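PDB 6EWN: HspA from Thermosynechococcus vulcanus, which is a small heat shock protein that probably keeps unfolding proteins from aggregating, here represented by its alpha-crystallin domain. Local coordinates for residues Arg74-Asn77 with Thr78-Lys81. Numbering follows the deposited sequence.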
# COMPACT_ATOMS: atom_id res chain seq x y z
N ARG A 74 4.72 -18.39 -4.58
CA ARG A 74 5.30 -18.15 -3.26
C ARG A 74 6.39 -17.09 -3.33
O ARG A 74 7.27 -17.12 -4.21
CB ARG A 74 5.90 -19.44 -2.68
CG ARG A 74 6.90 -19.21 -1.51
CD ARG A 74 6.54 -19.99 -0.26
NE ARG A 74 5.18 -19.73 0.17
CZ ARG A 74 4.16 -20.55 -0.00
NH1 ARG A 74 4.32 -21.74 -0.56
NH2 ARG A 74 2.97 -20.20 0.42
N ILE A 75 6.39 -16.21 -2.34
CA ILE A 75 7.20 -15.00 -2.37
C ILE A 75 8.56 -15.22 -1.73
O ILE A 75 8.90 -16.34 -1.31
CB ILE A 75 6.46 -13.87 -1.65
CG1 ILE A 75 6.42 -14.17 -0.15
CG2 ILE A 75 5.07 -13.75 -2.23
CD1 ILE A 75 6.99 -13.05 0.71
N GLN A 76 9.34 -14.13 -1.64
CA GLN A 76 10.56 -14.12 -0.84
C GLN A 76 10.66 -12.82 -0.06
O GLN A 76 10.86 -11.75 -0.62
CB GLN A 76 11.79 -14.32 -1.74
CG GLN A 76 13.07 -14.52 -1.04
CD GLN A 76 13.10 -15.61 0.03
OE1 GLN A 76 12.11 -15.95 0.63
NE2 GLN A 76 14.28 -16.13 0.28
N ASN A 77 10.53 -12.93 1.26
CA ASN A 77 10.52 -11.76 2.11
C ASN A 77 11.65 -10.80 1.77
O ASN A 77 11.45 -9.59 1.65
CB ASN A 77 10.61 -12.22 3.56
CG ASN A 77 9.30 -12.88 4.03
OD1 ASN A 77 9.16 -14.12 4.08
ND2 ASN A 77 8.33 -12.05 4.36
N THR A 78 12.86 -11.34 1.64
CA THR A 78 14.04 -10.53 1.35
C THR A 78 14.03 -9.86 -0.03
O THR A 78 13.57 -8.72 -0.17
CB THR A 78 15.33 -11.37 1.47
OG1 THR A 78 15.46 -12.22 0.33
CG2 THR A 78 15.29 -12.22 2.73
N SER A 79 14.56 -10.57 -1.02
CA SER A 79 14.68 -10.10 -2.41
C SER A 79 13.75 -8.97 -2.85
O SER A 79 14.11 -8.17 -3.72
CB SER A 79 14.50 -11.28 -3.36
OG SER A 79 13.64 -12.26 -2.81
N VAL A 80 12.56 -8.89 -2.27
CA VAL A 80 11.59 -7.86 -2.64
C VAL A 80 11.88 -6.49 -2.04
O VAL A 80 12.28 -6.37 -0.88
CB VAL A 80 10.17 -8.27 -2.22
CG1 VAL A 80 9.13 -7.47 -3.00
CG2 VAL A 80 9.96 -9.76 -2.42
N LYS A 81 11.68 -5.45 -2.85
CA LYS A 81 11.88 -4.06 -2.43
C LYS A 81 10.61 -3.33 -1.99
O LYS A 81 9.49 -3.63 -2.41
CB LYS A 81 12.51 -3.27 -3.55
CG LYS A 81 13.90 -2.76 -3.20
CD LYS A 81 14.85 -3.94 -3.20
CE LYS A 81 15.01 -4.58 -1.85
NZ LYS A 81 15.91 -3.81 -1.15
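Between Gln-76 and Ser-79 the chain folds back sharply: their CA atoms are 6.0 Å apart, with Asn-77 and Thr-78 at the corner. Asn-77 has a helix-like backbone conformation, but Thr-78 departs from it, its psi near -89°, and the turn is irregular. It is also an open one, since the O of Gln-76 lies 3.9 Å from the N of Ser-79 and no hydrogen bond joins the two segments. The same O comes within 3.0 Å of the N of Thr-78, but at an angle too poor for a bond.

Most of the side-chain contact comes from Gln-76, which meets Thr-78 and Ser-79. Gln-76 and Thr-78 run side by side in the same direction. Because CG of Gln-76 is anti to the backbone N (chi1 -172°), the aliphatic base of the side chain lies against the hydroxyl of Thr-78, with CG of Gln-76 3.6 Å from OG1 of Thr-78. The 2.9 Å between CG of Gln-76 and OG of Ser-79 is too short for comfortable contact, and its detail is doubtful. Beyond CG the chain bends at chi2 (52°), which leaves the amide NE2 of Gln-76 4.1 Å from OG1 of Thr-78, a loose approach and not a bond.

Around the turn, Ile-75 and Asn-77 touch Val-33 of strand 29-33, and Val-80 touches Leu-93 and Pro-94. The example is an open, irregular beta-turn at the surface of the alpha-crystallin domain, with no closing hydrogen bond, leading into the antiparallel pair 81-84 and 89-92 of its beta-sandwich.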